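Side-chain contacts in ornithine carbamoyltransferase (Gloeobacter violaceus, PDB 3GD5), which probably catalyses the reversible transfer of the carbamoyl group from carbamoyl phosphate to ornithine, giving citrulline and phosphate in arginine biosynthesis: residues L30-L33 and A34-K38; A113-E116 and L117-Y120; T193-P196 and A197-A200; S203-A206 and G207-A211; P274-R277 and G278-I281. All coordinates share one frame; numbering follows the deposited sequence.

Overall arrangement
All five contacts are local and follow one another in series along the chain; none nests in or crosses another. Contact 1 lies within helix 24-39. Contact 2 forms the first turns of helix 114-124, between the parallel strands 106-110 and 128-130. Both belong to the carbamoyl-phosphate binding domain, with centres about 28 Å apart. Contacts 3 and 4 share helix 196-209 in the ornithine-binding domain: contact 3 starts the helix and contact 4 ends it, and their centres lie about 15 Å apart. Contact 5 closes a tight turn between strand 268-271 and helix 283-287. It lies about 32 Å from contact 4, centre to centre.

Contact 1: L30-L33 and A34-K38; sequences LLTL and AHQLK
L33 and L37 meet one helical turn apart through their branched ends. L33 has CG anti to its own backbone N (chi1 178°), and this swings its CG and methyls against the L37 side chain. CG of L33 lies 3.7 Å from CD2 of L37, and CD1 of L33 faces both methyls of L37. The L37 side chain is less regular. Its chi1 of -105° is away from the usual staggered values, and both its methyls are turned to L33. R42, in the loop after the helix, touches both leucines.

T32 and Q36 form a second pair on the exposed side. The methyl CG2 of T32 sits over the face of the Q36 amide, 3.7 Å from CD of Q36. The T32 hydroxyl is turned back to the carbonyl of H28, one turn earlier.

The backbone bonds are those of a regular alpha helix. N of A34 gives to O of L30 at 2.9 Å, and N of L37 gives to O of L33 at 2.8 Å. L30 and A34 both touch A306 of helix 293-312, and A34 also meets L146 of helix 138-152. Across the turn, the side chains of the two segments meet by carbon contacts. Their polar ends look outside for partners: the T32 hydroxyl is satisfied by O of H28, and OE1 of Q36 has a weak bond to R42.

Contact 2: A113-E116 and L117-Y120; sequences AQTE and LEEY
A113 and L117 are joined by a weak i to i+4 bond at the helix start: N of L117 gives to O of A113 at 3.4 Å. A113 occupies the N-cap position. Q114 comes next. Its chain bends at chi2 (76°), which lays the amide alongside L117, with NE2 3.8 Å from CD2 of L117. The polar ends of that amide are taken by T133 and by the backbone O of L17. The carbonyl of Q114 receives N of E118 in its plane, at 3.1 Å.

This is the opening of helix 114-124, the connecting helix of a beta-alpha-beta unit between parallel strands 106-110 and 128-130. L117 packs on I109 and V128, one from each strand.

T115 is exposed. E118 reaches back across it at about a right angle. The carboxylate lies against the T115 backbone, with OE1 of E118 3.1 Å from CA of T115. The carbonyl of T115 accepts from N of E119.

E116 ends the segment. Its extended side chain runs beside Y120, and CG meets the ring edge in plane, 4.0 Å from CE1 of Y120. The E116 carboxylate plane is turned 59° from the ring. O of E116 also lies at that edge, 3.3 Å from CD1 of Y120, while accepting from N of Y120. V93 of helix 93-100 touches both side chains.

Contact 3: T193-P196 and A197-A200; sequences TPDP and AVSA
A197 binds the side chain of D195, the residue at the N-cap of helix 196-209. N of A197 gives to OD1 of D195 at 2.8 Å, with an N-H...O angle of 160°. The donor comes from above the carboxylate plane, 57° out of it. CG of D195 lies anti to its own backbone N (chi1 169°), and this turns the carboxylate over the first turn of the helix. The methyl of A197 rests 3.4 Å from OD1 of D195. A negative carboxylate here would probably be favoured by the helix dipole.

V198 is next. Its N gives to O of D195 at 2.8 Å from above the carbonyl plane. Its side chain crosses that of D195 at about a right angle, and CG1 touches CB of D195. CG2 of V198, in the slot between backbone N and carbonyl carbon, presses on O of D195 at 3.0 Å, close to the carbonyl plane. V198 is buried and also touches H135, H171 and L174. H171 accepts from the backbone N of D195 through NE2, so this aspartate is held at its backbone as well as at its carboxylate.

This is a helix N-terminus with an aspartate cap, followed by a proline in the first turn. It starts the helix that connects strands 183-187 and 213-216 in the parallel sheet of this domain.

S199 gives its N to O of D195, now in the carbonyl plane, at 3.2 Å. OG of S199 lies 3.8 Å from CB of P194. P194 and S199 both pack on L174 of helix 168-180.

A200 gives its N to O of P196 at 3.0 Å, and CB of A200 lies beyond that oxygen, 3.3 Å from O of P196.

Contact 4: S203-A206 and G207-A211; sequences SEIA and GRTGA
A206 and A211 touch where helix 196-209 runs out, their CB atoms 4.2 Å apart. The carbonyl of A206 is the main acceptor here. N of G210 gives to O of A206 at 2.7 Å, and weak bonds come to it from N of T209 and N of A211. This is a glycine-ended helix C-terminus. It has the 6→1 bond of a Schellman motif, from A211 to A206, but not its 5→2 bond. G210 is the first residue to leave helical angles, with a positive phi of 80° that favours glycine.

R208 crosses I205 obliquely. Its chain bends at chi3 (-77°), which brings the guanidinium back over the preceding turn. CA of I205 lies over one face of the group, and CD1 of I205 is 3.3 Å from NH2 of R208. N of R208 gives to O of I205 from above the carbonyl plane. T209 meets the CG2 branch of I205, while R208 meets CD1: the CG2 atoms of I205 and T209 are 4.3 Å apart. OG1 of T209 lies 3.2 Å from CA of A206, close against the helix backbone.

The next shell fixes the polar ends. NH1 of R208 forms a salt bridge with E24, at the start of helix 24-39. OG1 of T209 bonds to the carbonyl of A178, and OG of S203 bonds to the carbonyl of S199 one turn earlier.

Helix 196-209 here connects strand 183-187 to strand 213-216 in a beta-alpha-beta unit. A206 packs on V213 of that last strand and on A178 of helix 168-180. I205 reaches A178 and K179 of the same helix. I205 and T209 both meet E24, so this helix end borders helix 24-39 of the carbamoyl-phosphate binding domain.

Contact 5: P274-R277 and G278-I281; sequences PAHR and GEEI
The side chain of H276 meets the carboxylate ends of E279 and E280 at a slant. Residues H276-E279 form a type II beta turn in the loop between strand 268-271 and helix 283-287. N of E279 gives to O of H276 at 3.0 Å and closes the turn. G278 is its third residue, with phi 87°; a CB there would clash with O of R277. The loop follows C272 and L273, which probably bind carbamoyl phosphate, and P274, preceded by a cis peptide bond, lies close to R61, which probably binds it too.

E279 reaches H276 with its chain extended. OE1 of E279 is 3.4 Å from CD2 of H276, and its carboxylate plane is turned 75° from the ring. The other oxygen of E279 forms a salt bridge with R246. E280 has its CG between backbone N and carbonyl carbon (chi1 75°) and bends again at chi2. This folds its carboxylate back against the backbone of A275 and H276, where OE1 of E280 is 3.4 Å from CB of H276.

A separate bond runs from N of G278 to O of I281, at 2.7 Å. R277 extends outward to a salt bridge with D95 of the second subunit, and another with D283 of its own chain. CD1 of I281 packs 3.7 Å from CB of A275.

Contact 1: L30-L33 and A34-K38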
loop_
_atom_site.group_PDB
_atom_site.type_symbol
_atom_site.label_atom_id
_atom_site.label_comp_id
_atom_site.label_asym_id
_atom_site.label_seq_id
_atom_site.Cartn_x
_atom_site.Cartn_y
_atom_site.Cartn_z
ATOM N N LEU A 30 34.085 -4.393 30.115
ATOM C CA LEU A 30 32.782 -4.750 29.569
ATOM C C LEU A 30 32.722 -6.258 29.342
ATOM O O LEU A 30 31.793 -6.926 29.803
ATOM C CB LEU A 30 32.563 -4.015 28.248
ATOM C CG LEU A 30 31.150 -4.072 27.678
ATOM C CD1 LEU A 30 30.169 -3.473 28.684
ATOM C CD2 LEU A 30 31.111 -3.314 26.363
ATOM N N LEU A 31 33.727 -6.783 28.643
ATOM C CA LEU A 31 33.804 -8.211 28.353
ATOM C C LEU A 31 33.828 -9.041 29.635
ATOM O O LEU A 31 33.215 -10.113 29.708
ATOM C CB LEU A 31 35.046 -8.513 27.506
ATOM C CG LEU A 31 35.038 -7.970 26.071
ATOM C CD1 LEU A 31 36.377 -8.241 25.396
ATOM C CD2 LEU A 31 33.913 -8.632 25.285
ATOM N N THR A 32 34.531 -8.544 30.648
ATOM C CA THR A 32 34.611 -9.251 31.923
ATOM C C THR A 32 33.248 -9.223 32.606
ATOM O O THR A 32 32.785 -10.232 33.143
ATOM C CB THR A 32 35.680 -8.611 32.860
ATOM O OG1 THR A 32 36.983 -8.766 32.276
ATOM C CG2 THR A 32 35.667 -9.274 34.231
ATOM N N LEU A 33 32.604 -8.064 32.584
ATOM C CA LEU A 33 31.285 -7.933 33.196
ATOM C C LEU A 33 30.296 -8.898 32.530
ATOM O O LEU A 33 29.531 -9.591 33.204
ATOM C CB LEU A 33 30.783 -6.493 33.061
ATOM C CG LEU A 33 29.386 -6.232 33.626
ATOM C CD1 LEU A 33 29.357 -6.591 35.097
ATOM C CD2 LEU A 33 29.002 -4.772 33.415
ATOM N N ALA A 34 30.317 -8.942 31.206
ATOM C CA ALA A 34 29.424 -9.826 30.472
ATOM C C ALA A 34 29.643 -11.273 30.916
ATOM O O ALA A 34 28.684 -11.997 31.218
ATOM C CB ALA A 34 29.665 -9.689 28.979
ATOM N N HIS A 35 30.904 -11.695 30.960
ATOM C CA HIS A 35 31.226 -13.060 31.376
ATOM C C HIS A 35 30.758 -13.350 32.798
ATOM O O HIS A 35 30.144 -14.382 33.062
ATOM C CB HIS A 35 32.732 -13.313 31.292
ATOM C CG HIS A 35 33.157 -14.605 31.916
ATOM N ND1 HIS A 35 32.773 -15.834 31.423
ATOM C CD2 HIS A 35 33.914 -14.860 33.010
ATOM C CE1 HIS A 35 33.275 -16.790 32.185
ATOM N NE2 HIS A 35 33.971 -16.225 33.156
ATOM N N GLN A 36 31.049 -12.438 33.717
ATOM C CA GLN A 36 30.656 -12.631 35.103
ATOM C C GLN A 36 29.144 -12.721 35.201
ATOM O O GLN A 36 28.606 -13.546 35.938
ATOM C CB GLN A 36 31.153 -11.473 35.963
ATOM C CG GLN A 36 32.637 -11.222 35.861
ATOM C CD GLN A 36 33.081 -10.060 36.725
ATOM O OE1 GLN A 36 32.513 -8.965 36.653
ATOM N NE2 GLN A 36 34.103 -10.286 37.545
ATOM N N LEU A 37 28.465 -11.856 34.456
ATOM C CA LEU A 37 27.009 -11.833 34.458
ATOM C C LEU A 37 26.480 -13.140 33.883
ATOM O O LEU A 37 25.540 -13.728 34.400
ATOM C CB LEU A 37 26.513 -10.640 33.633
ATOM C CG LEU A 37 25.955 -9.399 34.351
ATOM C CD1 LEU A 37 26.574 -9.222 35.721
ATOM C CD2 LEU A 37 26.196 -8.178 33.478
ATOM N N LYS A 38 27.107 -13.604 32.815
ATOM C CA LYS A 38 26.680 -14.839 32.182
ATOM C C LYS A 38 26.821 -16.046 33.112
ATOM O O LYS A 38 25.927 -16.885 33.179
ATOM C CB LYS A 38 27.491 -15.073 30.904
ATOM C CG LYS A 38 27.034 -16.273 30.097
ATOM C CD LYS A 38 27.845 -16.435 28.826
ATOM C CE LYS A 38 27.351 -17.621 28.003
ATOM N NZ LYS A 38 28.184 -17.850 26.782
#

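Contact 2: A113-E116 and L117-Y120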
loop_
_atom_site.group_PDB
_atom_site.type_symbol
_atom_site.label_atom_id
_atom_site.label_comp_id
_atom_site.label_asym_id
_atom_site.label_seq_id
_atom_site.Cartn_x
_atom_site.Cartn_y
_atom_site.Cartn_z
ATOM N N ALA A 113 21.906 6.400 9.345
ATOM C CA ALA A 113 23.055 7.285 9.432
ATOM C C ALA A 113 23.570 7.414 10.864
ATOM O O ALA A 113 22.797 7.619 11.799
ATOM C CB ALA A 113 22.694 8.659 8.878
ATOM N N GLN A 114 24.882 7.288 11.023
ATOM C CA GLN A 114 25.518 7.410 12.326
ATOM C C GLN A 114 25.200 8.794 12.887
ATOM O O GLN A 114 24.976 8.959 14.086
ATOM C CB GLN A 114 27.040 7.258 12.183
ATOM C CG GLN A 114 27.814 7.198 13.495
ATOM C CD GLN A 114 27.681 5.854 14.191
ATOM O OE1 GLN A 114 27.348 4.856 13.560
ATOM N NE2 GLN A 114 27.961 5.819 15.490
ATOM N N THR A 115 25.173 9.788 12.007
ATOM C CA THR A 115 24.904 11.157 12.425
ATOM C C THR A 115 23.555 11.309 13.125
ATOM O O THR A 115 23.455 12.005 14.137
ATOM C CB THR A 115 24.992 12.137 11.222
ATOM O OG1 THR A 115 24.770 13.475 11.683
ATOM C CG2 THR A 115 23.966 11.791 10.158
ATOM N N GLU A 116 22.522 10.657 12.596
ATOM C CA GLU A 116 21.201 10.736 13.215
ATOM C C GLU A 116 21.247 10.122 14.614
ATOM O O GLU A 116 20.593 10.605 15.537
ATOM C CB GLU A 116 20.156 10.006 12.367
ATOM C CG GLU A 116 18.783 9.949 13.038
ATOM C CD GLU A 116 17.674 9.519 12.096
ATOM O OE1 GLU A 116 17.801 8.452 11.461
ATOM O OE2 GLU A 116 16.667 10.250 11.997
ATOM N N LEU A 117 22.029 9.056 14.760
ATOM C CA LEU A 117 22.181 8.379 16.044
ATOM C C LEU A 117 22.767 9.359 17.050
ATOM O O LEU A 117 22.404 9.363 18.226
ATOM C CB LEU A 117 23.128 7.178 15.909
ATOM C CG LEU A 117 23.432 6.431 17.210
ATOM C CD1 LEU A 117 22.133 5.826 17.726
ATOM C CD2 LEU A 117 24.487 5.340 16.983
ATOM N N GLU A 118 23.682 10.189 16.571
ATOM C CA GLU A 118 24.345 11.172 17.412
ATOM C C GLU A 118 23.375 12.278 17.824
ATOM O O GLU A 118 23.473 12.817 18.930
ATOM C CB GLU A 118 25.566 11.716 16.661
ATOM C CG GLU A 118 26.504 10.583 16.227
ATOM C CD GLU A 118 27.617 11.024 15.289
ATOM O OE1 GLU A 118 27.328 11.762 14.321
ATOM O OE2 GLU A 118 28.778 10.611 15.509
ATOM N N GLU A 119 22.433 12.597 16.937
ATOM C CA GLU A 119 21.408 13.607 17.205
ATOM C C GLU A 119 20.672 13.201 18.483
ATOM O O GLU A 119 20.519 13.997 19.416
ATOM C CB GLU A 119 20.399 13.651 16.052
ATOM C CG GLU A 119 20.514 14.826 15.105
ATOM C CD GLU A 119 19.965 16.109 15.700
ATOM O OE1 GLU A 119 20.547 16.602 16.686
ATOM O OE2 GLU A 119 18.951 16.627 15.183
ATOM N N TYR A 120 20.211 11.953 18.510
ATOM C CA TYR A 120 19.496 11.433 19.664
ATOM C C TYR A 120 20.318 11.525 20.940
ATOM O O TYR A 120 19.847 12.035 21.950
ATOM C CB TYR A 120 19.105 9.970 19.443
ATOM C CG TYR A 120 17.864 9.772 18.615
ATOM C CD1 TYR A 120 17.935 9.665 17.230
ATOM C CD2 TYR A 120 16.611 9.683 19.223
ATOM C CE1 TYR A 120 16.787 9.472 16.470
ATOM C CE2 TYR A 120 15.463 9.491 18.476
ATOM C CZ TYR A 120 15.556 9.386 17.101
ATOM O OH TYR A 120 14.421 9.186 16.356
#

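Contact 3: T193-P196 and A197-A200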
loop_
_atom_site.group_PDB
_atom_site.type_symbol
_atom_site.label_atom_id
_atom_site.label_comp_id
_atom_site.label_asym_id
_atom_site.label_seq_id
_atom_site.Cartn_x
_atom_site.Cartn_y
_atom_site.Cartn_z
ATOM N N THR A 193 35.333 -2.212 0.051
ATOM C CA THR A 193 36.291 -2.273 1.145
ATOM C C THR A 193 35.782 -1.475 2.344
ATOM O O THR A 193 34.876 -0.648 2.210
ATOM C CB THR A 193 37.668 -1.697 0.717
ATOM O OG1 THR A 193 37.534 -0.302 0.410
ATOM C CG2 THR A 193 38.192 -2.427 -0.510
ATOM N N PRO A 194 36.352 -1.729 3.537
ATOM C CA PRO A 194 35.969 -1.035 4.768
ATOM C C PRO A 194 36.284 0.444 4.609
ATOM O O PRO A 194 37.127 0.815 3.798
ATOM C CB PRO A 194 36.874 -1.663 5.826
ATOM C CG PRO A 194 37.201 -3.005 5.267
ATOM C CD PRO A 194 37.403 -2.725 3.809
ATOM N N ASP A 195 35.612 1.279 5.390
ATOM C CA ASP A 195 35.843 2.719 5.360
ATOM C C ASP A 195 37.313 2.972 5.726
ATOM O O ASP A 195 37.744 2.675 6.844
ATOM C CB ASP A 195 34.912 3.390 6.368
ATOM C CG ASP A 195 35.246 4.847 6.602
ATOM O OD1 ASP A 195 36.184 5.368 5.958
ATOM O OD2 ASP A 195 34.560 5.472 7.445
ATOM N N PRO A 196 38.104 3.519 4.784
ATOM C CA PRO A 196 39.527 3.796 5.033
ATOM C C PRO A 196 39.825 4.499 6.352
ATOM O O PRO A 196 40.901 4.316 6.931
ATOM C CB PRO A 196 39.949 4.620 3.809
ATOM C CG PRO A 196 38.654 5.187 3.287
ATOM C CD PRO A 196 37.698 4.036 3.467
ATOM N N ALA A 197 38.873 5.291 6.836
ATOM C CA ALA A 197 39.060 6.001 8.090
ATOM C C ALA A 197 39.043 5.037 9.271
ATOM O O ALA A 197 39.792 5.218 10.231
ATOM C CB ALA A 197 37.985 7.062 8.262
ATOM N N VAL A 198 38.204 4.006 9.216
ATOM C CA VAL A 198 38.169 3.058 10.330
ATOM C C VAL A 198 39.372 2.112 10.268
ATOM O O VAL A 198 39.897 1.697 11.299
ATOM C CB VAL A 198 36.850 2.238 10.364
ATOM C CG1 VAL A 198 35.653 3.181 10.210
ATOM C CG2 VAL A 198 36.855 1.178 9.289
ATOM N N SER A 199 39.808 1.781 9.057
ATOM C CA SER A 199 40.967 0.914 8.882
ATOM C C SER A 199 42.183 1.624 9.455
ATOM O O SER A 199 43.009 1.013 10.130
ATOM C CB SER A 199 41.207 0.621 7.399
ATOM O OG SER A 199 40.232 -0.271 6.890
ATOM N N ALA A 200 42.281 2.921 9.181
ATOM C CA ALA A 200 43.387 3.734 9.670
ATOM C C ALA A 200 43.356 3.793 11.195
ATOM O O ALA A 200 44.382 3.618 11.855
ATOM C CB ALA A 200 43.294 5.141 9.095
#

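Contact 4: S203-A206 and G207-A211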
loop_
_atom_site.group_PDB
_atom_site.type_symbol
_atom_site.label_atom_id
_atom_site.label_comp_id
_atom_site.label_asym_id
_atom_site.label_seq_id
_atom_site.Cartn_x
_atom_site.Cartn_y
_atom_site.Cartn_z
ATOM N N SER A 203 44.342 0.441 12.680
ATOM C CA SER A 203 45.787 0.221 12.629
ATOM C C SER A 203 46.474 0.994 13.748
ATOM O O SER A 203 47.339 0.460 14.442
ATOM C CB SER A 203 46.347 0.664 11.279
ATOM O OG SER A 203 45.797 -0.115 10.234
ATOM N N GLU A 204 46.079 2.252 13.921
ATOM C CA GLU A 204 46.636 3.093 14.973
ATOM C C GLU A 204 46.494 2.389 16.321
ATOM O O GLU A 204 47.425 2.371 17.125
ATOM C CB GLU A 204 45.908 4.438 15.010
ATOM C CG GLU A 204 46.333 5.353 16.154
ATOM C CD GLU A 204 45.488 6.616 16.246
ATOM O OE1 GLU A 204 45.721 7.427 17.171
ATOM O OE2 GLU A 204 44.588 6.801 15.398
ATOM N N ILE A 205 45.322 1.808 16.564
ATOM C CA ILE A 205 45.060 1.103 17.812
ATOM C C ILE A 205 45.931 -0.142 17.916
ATOM O O ILE A 205 46.476 -0.446 18.976
ATOM C CB ILE A 205 43.589 0.642 17.903
ATOM C CG1 ILE A 205 42.652 1.851 17.900
ATOM C CG2 ILE A 205 43.385 -0.202 19.164
ATOM C CD1 ILE A 205 42.738 2.665 19.151
ATOM N N ALA A 206 46.037 -0.866 16.808
ATOM C CA ALA A 206 46.814 -2.095 16.753
ATOM C C ALA A 206 48.296 -1.828 16.994
ATOM O O ALA A 206 49.031 -2.707 17.459
ATOM C CB ALA A 206 46.615 -2.767 15.404
ATOM N N GLY A 207 48.724 -0.609 16.680
ATOM C CA GLY A 207 50.113 -0.246 16.867
ATOM C C GLY A 207 50.518 -0.322 18.323
ATOM O O GLY A 207 51.679 -0.580 18.642
ATOM N N ARG A 208 49.550 -0.114 19.208
ATOM C CA ARG A 208 49.806 -0.139 20.638
ATOM C C ARG A 208 49.443 -1.473 21.276
ATOM O O ARG A 208 49.848 -1.762 22.401
ATOM C CB ARG A 208 49.039 1.000 21.313
ATOM C CG ARG A 208 49.375 2.364 20.718
ATOM C CD ARG A 208 48.726 3.538 21.455
ATOM N NE ARG A 208 47.307 3.719 21.144
ATOM C CZ ARG A 208 46.319 3.024 21.698
ATOM N NH1 ARG A 208 46.582 2.089 22.604
ATOM N NH2 ARG A 208 45.062 3.274 21.356
ATOM N N THR A 209 48.687 -2.295 20.559
ATOM C CA THR A 209 48.286 -3.589 21.098
ATOM C C THR A 209 49.114 -4.715 20.499
ATOM O O THR A 209 49.067 -5.849 20.970
ATOM C CB THR A 209 46.793 -3.865 20.837
ATOM O OG1 THR A 209 46.545 -3.862 19.425
ATOM C CG2 THR A 209 45.934 -2.801 21.508
ATOM N N GLY A 210 49.866 -4.393 19.452
ATOM C CA GLY A 210 50.712 -5.384 18.811
ATOM C C GLY A 210 49.997 -6.320 17.853
ATOM O O GLY A 210 50.517 -7.390 17.522
ATOM N N ALA A 211 48.804 -5.931 17.414
ATOM C CA ALA A 211 48.037 -6.748 16.478
ATOM C C ALA A 211 48.252 -6.158 15.099
ATOM O O ALA A 211 48.620 -4.994 14.978
ATOM C CB ALA A 211 46.554 -6.715 16.838
#

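Contact 5: P274-R277 and G278-I281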
loop_
_atom_site.group_PDB
_atom_site.type_symbol
_atom_site.label_atom_id
_atom_site.label_comp_id
_atom_site.label_asym_id
_atom_site.label_seq_id
_atom_site.Cartn_x
_atom_site.Cartn_y
_atom_site.Cartn_z
ATOM N N PRO A 274 21.247 -12.620 9.601
ATOM C CA PRO A 274 20.794 -13.918 9.088
ATOM C C PRO A 274 21.768 -14.391 8.033
ATOM O O PRO A 274 22.581 -13.607 7.551
ATOM C CB PRO A 274 19.414 -13.599 8.502
ATOM C CG PRO A 274 19.596 -12.206 7.989
ATOM C CD PRO A 274 20.353 -11.542 9.131
ATOM N N ALA A 275 21.687 -15.666 7.671
ATOM C CA ALA A 275 22.593 -16.216 6.664
ATOM C C ALA A 275 21.892 -16.616 5.365
ATOM O O ALA A 275 20.740 -17.055 5.377
ATOM C CB ALA A 275 23.318 -17.427 7.240
ATOM N N HIS A 276 22.595 -16.463 4.246
ATOM C CA HIS A 276 22.061 -16.860 2.952
ATOM C C HIS A 276 22.885 -18.062 2.490
ATOM O O HIS A 276 23.905 -17.893 1.810
ATOM C CB HIS A 276 22.186 -15.736 1.916
ATOM C CG HIS A 276 21.478 -14.473 2.296
ATOM N ND1 HIS A 276 20.303 -14.461 3.017
ATOM C CD2 HIS A 276 21.786 -13.175 2.058
ATOM C CE1 HIS A 276 19.922 -13.211 3.215
ATOM N NE2 HIS A 276 20.805 -12.412 2.643
ATOM N N ARG A 277 22.459 -19.266 2.869
ATOM C CA ARG A 277 23.177 -20.475 2.484
ATOM C C ARG A 277 23.444 -20.461 0.984
ATOM O O ARG A 277 22.600 -20.034 0.197
ATOM C CB ARG A 277 22.375 -21.725 2.862
ATOM C CG ARG A 277 22.200 -21.916 4.362
ATOM C CD ARG A 277 21.171 -23.006 4.680
ATOM N NE ARG A 277 20.553 -22.787 5.984
ATOM C CZ ARG A 277 21.180 -22.930 7.144
ATOM N NH1 ARG A 277 22.446 -23.302 7.157
ATOM N NH2 ARG A 277 20.550 -22.691 8.285
ATOM N N GLY A 278 24.628 -20.911 0.592
ATOM C CA GLY A 278 24.963 -20.922 -0.821
ATOM C C GLY A 278 25.564 -19.627 -1.338
ATOM O O GLY A 278 25.985 -19.571 -2.494
ATOM N N GLU A 279 25.590 -18.580 -0.512
ATOM C CA GLU A 279 26.184 -17.304 -0.930
ATOM C C GLU A 279 27.442 -17.052 -0.126
ATOM O O GLU A 279 28.529 -17.470 -0.527
ATOM C CB GLU A 279 25.223 -16.115 -0.740
ATOM C CG GLU A 279 23.916 -16.226 -1.521
ATOM C CD GLU A 279 23.281 -14.873 -1.841
ATOM O OE1 GLU A 279 23.188 -14.008 -0.943
ATOM O OE2 GLU A 279 22.862 -14.677 -3.002
ATOM N N GLU A 280 27.296 -16.388 1.019
ATOM C CA GLU A 280 28.444 -16.079 1.859
ATOM C C GLU A 280 28.902 -17.277 2.689
ATOM O O GLU A 280 30.006 -17.265 3.228
ATOM C CB GLU A 280 28.142 -14.891 2.776
ATOM C CG GLU A 280 27.236 -15.211 3.960
ATOM C CD GLU A 280 25.753 -15.224 3.606
ATOM O OE1 GLU A 280 25.391 -14.913 2.451
ATOM O OE2 GLU A 280 24.946 -15.538 4.499
ATOM N N ILE A 281 28.053 -18.297 2.805
ATOM C CA ILE A 281 28.402 -19.516 3.536
ATOM C C ILE A 281 27.632 -20.717 3.017
ATOM O O ILE A 281 26.571 -20.576 2.422
ATOM C CB ILE A 281 28.120 -19.425 5.051
ATOM C CG1 ILE A 281 27.012 -18.417 5.315
ATOM C CG2 ILE A 281 29.389 -19.131 5.804
ATOM C CD1 ILE A 281 25.663 -18.870 4.811
#